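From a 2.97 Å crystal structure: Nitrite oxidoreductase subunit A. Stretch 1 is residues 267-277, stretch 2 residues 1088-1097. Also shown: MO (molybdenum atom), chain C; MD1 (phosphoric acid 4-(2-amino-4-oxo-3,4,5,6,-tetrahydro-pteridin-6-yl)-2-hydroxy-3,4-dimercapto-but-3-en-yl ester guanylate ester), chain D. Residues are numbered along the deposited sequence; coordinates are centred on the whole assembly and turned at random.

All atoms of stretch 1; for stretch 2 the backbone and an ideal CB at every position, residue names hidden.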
# COMPACT_ATOMS: atom_id res chain seq x y z
N TRP B 267 -21.94 -18.08 6.43
CA TRP B 267 -21.30 -17.85 5.14
C TRP B 267 -19.79 -17.90 5.28
O TRP B 267 -19.21 -17.36 6.23
CB TRP B 267 -21.75 -16.51 4.56
CG TRP B 267 -22.78 -16.73 3.53
CD1 TRP B 267 -23.50 -17.88 3.36
CD2 TRP B 267 -23.25 -15.82 2.53
NE1 TRP B 267 -24.36 -17.74 2.30
CE2 TRP B 267 -24.23 -16.48 1.79
CE3 TRP B 267 -22.92 -14.50 2.20
CZ2 TRP B 267 -24.90 -15.87 0.73
CZ3 TRP B 267 -23.58 -13.90 1.14
CH2 TRP B 267 -24.57 -14.59 0.42
N SER B 268 -19.14 -18.53 4.31
CA SER B 268 -17.72 -18.80 4.38
C SER B 268 -16.92 -17.54 4.02
O SER B 268 -17.43 -16.60 3.41
CB SER B 268 -17.35 -19.95 3.44
OG SER B 268 -17.76 -19.67 2.11
N ASN B 269 -15.65 -17.55 4.40
CA ASN B 269 -14.75 -16.43 4.14
C ASN B 269 -13.53 -16.82 3.32
O ASN B 269 -13.26 -16.20 2.28
CB ASN B 269 -14.30 -15.80 5.46
CG ASN B 269 -15.43 -15.09 6.18
OD1 ASN B 269 -16.15 -14.29 5.59
ND2 ASN B 269 -15.59 -15.39 7.47
N TYR B 270 -12.81 -17.85 3.75
CA TYR B 270 -11.52 -18.19 3.13
C TYR B 270 -11.70 -18.59 1.68
O TYR B 270 -11.03 -18.06 0.78
CB TYR B 270 -10.86 -19.30 3.94
CG TYR B 270 -9.40 -19.58 3.64
CD1 TYR B 270 -8.51 -18.54 3.41
CD2 TYR B 270 -8.91 -20.88 3.63
CE1 TYR B 270 -7.17 -18.80 3.17
CE2 TYR B 270 -7.58 -21.14 3.38
CZ TYR B 270 -6.71 -20.10 3.14
OH TYR B 270 -5.39 -20.36 2.89
N THR B 271 -12.59 -19.55 1.43
CA THR B 271 -12.81 -20.03 0.07
C THR B 271 -13.46 -18.97 -0.80
O THR B 271 -13.09 -18.82 -1.98
CB THR B 271 -13.65 -21.30 0.13
OG1 THR B 271 -14.92 -21.00 0.72
CG2 THR B 271 -12.92 -22.32 0.96
N TRP B 272 -14.46 -18.25 -0.27
CA TRP B 272 -15.15 -17.23 -1.05
C TRP B 272 -14.17 -16.25 -1.69
O TRP B 272 -14.37 -15.81 -2.83
CB TRP B 272 -16.14 -16.48 -0.16
CG TRP B 272 -16.57 -15.16 -0.72
CD1 TRP B 272 -16.43 -13.94 -0.13
CD2 TRP B 272 -17.21 -14.93 -1.98
NE1 TRP B 272 -16.94 -12.96 -0.94
CE2 TRP B 272 -17.43 -13.54 -2.08
CE3 TRP B 272 -17.62 -15.76 -3.03
CZ2 TRP B 272 -18.03 -12.96 -3.20
CZ3 TRP B 272 -18.22 -15.18 -4.13
CH2 TRP B 272 -18.42 -13.80 -4.20
N HIS B 273 -13.12 -15.88 -0.97
CA HIS B 273 -12.13 -14.95 -1.50
C HIS B 273 -11.14 -15.61 -2.45
O HIS B 273 -10.28 -14.91 -2.99
CB HIS B 273 -11.40 -14.27 -0.33
CG HIS B 273 -12.26 -13.34 0.47
ND1 HIS B 273 -11.90 -12.89 1.72
CD2 HIS B 273 -13.46 -12.77 0.19
CE1 HIS B 273 -12.85 -12.10 2.18
NE2 HIS B 273 -13.80 -12.00 1.27
N GLY B 274 -11.24 -16.91 -2.68
CA GLY B 274 -10.25 -17.58 -3.50
C GLY B 274 -8.91 -17.75 -2.83
O GLY B 274 -7.90 -17.92 -3.51
N ASP B 275 -8.88 -17.72 -1.50
CA ASP B 275 -7.64 -17.69 -0.74
C ASP B 275 -7.11 -19.09 -0.40
O ASP B 275 -5.89 -19.24 -0.20
CB ASP B 275 -7.84 -16.89 0.54
CG ASP B 275 -7.99 -15.39 0.30
OD1 ASP B 275 -7.47 -14.87 -0.71
OD2 ASP B 275 -8.64 -14.73 1.13
N GLN B 276 -7.97 -20.09 -0.31
CA GLN B 276 -7.53 -21.47 0.05
C GLN B 276 -6.73 -22.07 -1.09
O GLN B 276 -7.04 -21.75 -2.20
CB GLN B 276 -8.77 -22.32 0.34
CG GLN B 276 -8.61 -23.82 0.12
CD GLN B 276 -9.25 -24.75 1.11
OE1 GLN B 276 -8.67 -25.12 2.11
NE2 GLN B 276 -10.45 -25.19 0.79
N ALA B 277 -5.69 -22.85 -0.82
CA ALA B 277 -5.07 -23.57 -1.95
C ALA B 277 -5.82 -24.90 -2.06
O ALA B 277 -5.53 -25.78 -1.28
CB ALA B 277 -3.63 -23.77 -1.67
N UNK B 1088 -16.30 -28.70 4.07
CA UNK B 1088 -16.15 -27.96 5.33
C UNK B 1088 -16.00 -26.52 4.89
O UNK B 1088 -15.13 -26.28 4.08
CB UNK B 1088 -14.97 -28.44 6.17
N UNK B 1089 -16.81 -25.60 5.41
CA UNK B 1089 -16.65 -24.21 4.99
C UNK B 1089 -15.24 -23.76 5.34
O UNK B 1089 -14.73 -24.05 6.43
CB UNK B 1089 -17.69 -23.31 5.65
N UNK B 1090 -14.59 -23.10 4.38
CA UNK B 1090 -13.20 -22.68 4.45
C UNK B 1090 -12.25 -23.88 4.43
O UNK B 1090 -11.06 -23.71 4.74
CB UNK B 1090 -12.97 -21.84 5.71
N UNK B 1091 -12.73 -25.08 4.11
CA UNK B 1091 -11.90 -26.28 4.02
C UNK B 1091 -12.58 -27.25 3.06
O UNK B 1091 -13.44 -28.02 3.49
CB UNK B 1091 -11.69 -26.92 5.39
N UNK B 1092 -12.09 -27.31 1.83
CA UNK B 1092 -12.68 -28.09 0.74
C UNK B 1092 -14.11 -27.65 0.41
O UNK B 1092 -15.10 -28.36 0.63
CB UNK B 1092 -12.67 -29.58 1.10
N UNK B 1093 -14.21 -26.43 -0.11
CA UNK B 1093 -15.40 -25.98 -0.81
C UNK B 1093 -14.93 -25.08 -1.95
O UNK B 1093 -13.73 -25.02 -2.26
CB UNK B 1093 -16.37 -25.25 0.13
N UNK B 1094 -15.89 -24.45 -2.62
CA UNK B 1094 -15.59 -23.69 -3.84
C UNK B 1094 -14.58 -22.59 -3.54
O UNK B 1094 -14.76 -21.79 -2.62
CB UNK B 1094 -16.87 -23.09 -4.43
N UNK B 1095 -13.52 -22.54 -4.35
CA UNK B 1095 -12.47 -21.54 -4.24
C UNK B 1095 -12.57 -20.63 -5.45
O UNK B 1095 -12.19 -21.02 -6.56
CB UNK B 1095 -11.09 -22.18 -4.14
N UNK B 1096 -13.12 -19.44 -5.25
CA UNK B 1096 -13.46 -18.57 -6.37
C UNK B 1096 -12.21 -18.12 -7.12
O UNK B 1096 -11.13 -17.95 -6.55
CB UNK B 1096 -14.24 -17.35 -5.88
N UNK B 1097 -12.38 -17.94 -8.43
CA UNK B 1097 -11.28 -17.59 -9.32
C UNK B 1097 -11.62 -16.35 -10.14
O UNK B 1097 -12.38 -16.45 -11.12
CB UNK B 1097 -10.95 -18.76 -10.25
MO MO C . -7.67 -13.01 0.32
PB MD1 D . -13.17 -8.10 2.05
O3B MD1 D . -12.19 -6.78 2.00
O1B MD1 D . -14.54 -7.69 1.56
O2B MD1 D . -13.28 -8.57 3.48
O3A MD1 D . -12.61 -9.35 1.13
C10 MD1 D . -11.26 -9.44 0.75
C11 MD1 D . -11.18 -10.01 -0.70
O11 MD1 D . -11.03 -8.78 -1.73
C12 MD1 D . -10.20 -10.90 -0.81
S12 MD1 D . -9.09 -11.17 0.61
C13 MD1 D . -9.89 -11.78 -2.06
S13 MD1 D . -8.46 -12.88 -1.85
C14 MD1 D . -10.56 -11.82 -3.35
N15 MD1 D . -9.53 -11.15 -4.37
C16 MD1 D . -10.06 -10.76 -5.62
C15 MD1 D . -9.13 -10.38 -6.71
O14 MD1 D . -7.96 -10.44 -6.53
N17 MD1 D . -9.66 -9.95 -8.03
C17 MD1 D . -11.18 -9.88 -8.27
N16 MD1 D . -11.69 -9.46 -9.56
N18 MD1 D . -12.14 -10.26 -7.17
C20 MD1 D . -11.65 -10.68 -5.89
N8 MD1 D . -12.59 -11.02 -4.90
C7 MD1 D . -12.00 -11.39 -3.46
PA MD1 D . -12.41 -5.45 2.95
O1A MD1 D . -11.09 -4.74 3.18
O2A MD1 D . -13.35 -4.53 2.24
O5' MD1 D . -13.12 -5.78 4.40
C5' MD1 D . -13.11 -4.74 5.34
C4' MD1 D . -14.48 -3.97 5.32
O4' MD1 D . -15.03 -3.85 6.78
C1' MD1 D . -14.73 -2.39 7.21
N9 MD1 D . -14.07 -2.34 8.54
C4 MD1 D . -14.76 -2.72 9.61
N3 MD1 D . -16.15 -3.21 9.75
C2 MD1 D . -16.66 -3.56 11.06
N2 MD1 D . -18.02 -4.05 11.19
N1 MD1 D . -15.84 -3.44 12.24
C6 MD1 D . -14.50 -2.96 12.09
O6 MD1 D . -13.81 -2.85 13.05
C5 MD1 D . -13.96 -2.59 10.70
N7 MD1 D . -12.79 -2.13 10.29
C8 MD1 D . -12.84 -1.97 8.95
C2' MD1 D . -13.97 -1.90 6.31
O2' MD1 D . -14.26 -0.49 6.11
C3' MD1 D . -14.32 -2.77 4.94
O3' MD1 D . -15.55 -2.24 4.35

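Position 1088 has no atom of stretch 1 near its ideal CB, so this contact leaves the choice free; the residue is Glu-1088, which opens a type II turn closed by a bond from the backbone N of 1091 to Glu-1088 O (2.7 Å).

At 1089 the CB points sideways and lies 4.0 Å from Ser-268 CB. A small side chain fits easily there, although the backbone angles (-59/133) exclude little. The residue is Ala-1089, whose methyl rests against that serine carbon.

Position 1090 combines a positive phi (68°), which by itself favours Gly, Asn or Asp, with a CB 3.7 Å from Tyr-270 CB. Nearby, the backbone N atoms of Asn-269 and Tyr-270 offer two donors, so a short side chain carrying an acceptor would suit, Asp or Asn above all. It is Asp-1090: in the m rotamer, its OD1 accepts from Asn-269 N (2.9 Å) and Tyr-270 N (3.0 Å), gathering both amides on one oxygen. A water donates to Asp-1090 OD2 and accepts from Asn-269 ND2, both at 2.7 Å, extending the link to a side chain.

Positions 1091 and 1092 direct their CBs away, and many residues would serve; positive phi at 1092 (61°) makes Gly, Asn or Asp easy guesses. The residues are Asn-1091 and His-1092, the latter adopting that backbone without being glycine.

The CB of 1093 points sideways, 4.5 Å from Thr-271 OG1, leaving room for a small side chain such as Ser, Cys or Ala. Cys-1093 takes the p rotamer and brings SG to 3.1 Å from Thr-271 OG1; SG also accepts a weak bond from Asp-1090 N (3.6 Å).

Position 1094 again has nothing of stretch 1 near its CB, and a bulky residue can extend outward. The end of Ile-1094 leads away, while its backbone O packs 3.0 Å from Thr-271 CB.

At 1095 the CB lies 4.5 Å from both Thr-271 O and Gln-276 O, with Gln-276 N also available as a donor. A polar side chain able to give and accept is indicated: Asn above all, perhaps Ser or Gln; Asp could take the bond from Gln-276 N but has no proton to offer the carbonyls. Asn-1095 OD1 accepts a weak bond from Gln-276 N (3.2 Å), and ND2 approaches Gly-274 O at 3.2 Å.

The CB of 1096 sits 3.4 Å from Trp-272 O, favouring a short donor, Ser or Thr. Thr-1096 OG1 donates to that Trp-272 O (2.7 Å), CG2 meets Trp-272 CE3 at 3.6 Å, and its N gives Thr-271 O a weak bond (3.3 Å).

Position 1097 points away and is unconstrained here; it is Val-1097.

Stretch 2 1088-1097: EADNHCINTV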
# COMPACT_ATOMS: atom_id res chain seq x y z
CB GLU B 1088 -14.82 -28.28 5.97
CG GLU B 1088 -14.45 -27.31 7.06
CD GLU B 1088 -14.43 -28.03 8.37
OE1 GLU B 1088 -14.83 -27.47 9.36
OE2 GLU B 1088 -14.05 -29.16 8.34
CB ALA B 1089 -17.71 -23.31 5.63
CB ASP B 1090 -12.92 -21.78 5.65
CG ASP B 1090 -13.91 -20.61 5.74
OD1 ASP B 1090 -14.45 -20.20 4.68
OD2 ASP B 1090 -14.12 -20.06 6.84
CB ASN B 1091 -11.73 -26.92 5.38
CG ASN B 1091 -10.60 -27.90 5.43
OD1 ASN B 1091 -9.64 -27.81 4.66
ND2 ASN B 1091 -10.69 -28.86 6.35
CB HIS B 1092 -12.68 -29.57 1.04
CG HIS B 1092 -13.07 -30.40 -0.14
ND1 HIS B 1092 -12.47 -30.23 -1.37
CD2 HIS B 1092 -14.05 -31.31 -0.31
CE1 HIS B 1092 -13.03 -31.05 -2.24
NE2 HIS B 1092 -13.99 -31.72 -1.62
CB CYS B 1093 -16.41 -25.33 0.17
SG CYS B 1093 -15.83 -23.94 1.11
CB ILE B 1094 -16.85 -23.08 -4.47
CG1 ILE B 1094 -17.71 -24.13 -5.15
CG2 ILE B 1094 -16.46 -22.07 -5.51
CD1 ILE B 1094 -18.81 -23.50 -6.06
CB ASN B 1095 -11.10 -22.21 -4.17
CG ASN B 1095 -10.15 -21.47 -3.26
OD1 ASN B 1095 -10.33 -21.45 -2.04
ND2 ASN B 1095 -9.14 -20.84 -3.85
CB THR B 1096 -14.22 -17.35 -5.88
OG1 THR B 1096 -13.32 -16.49 -5.17
CG2 THR B 1096 -15.39 -17.78 -5.01
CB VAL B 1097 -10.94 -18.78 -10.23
CG1 VAL B 1097 -10.19 -19.79 -9.43
CG2 VAL B 1097 -12.23 -19.39 -10.83
O HOH W 1 -14.48 -17.72 8.11
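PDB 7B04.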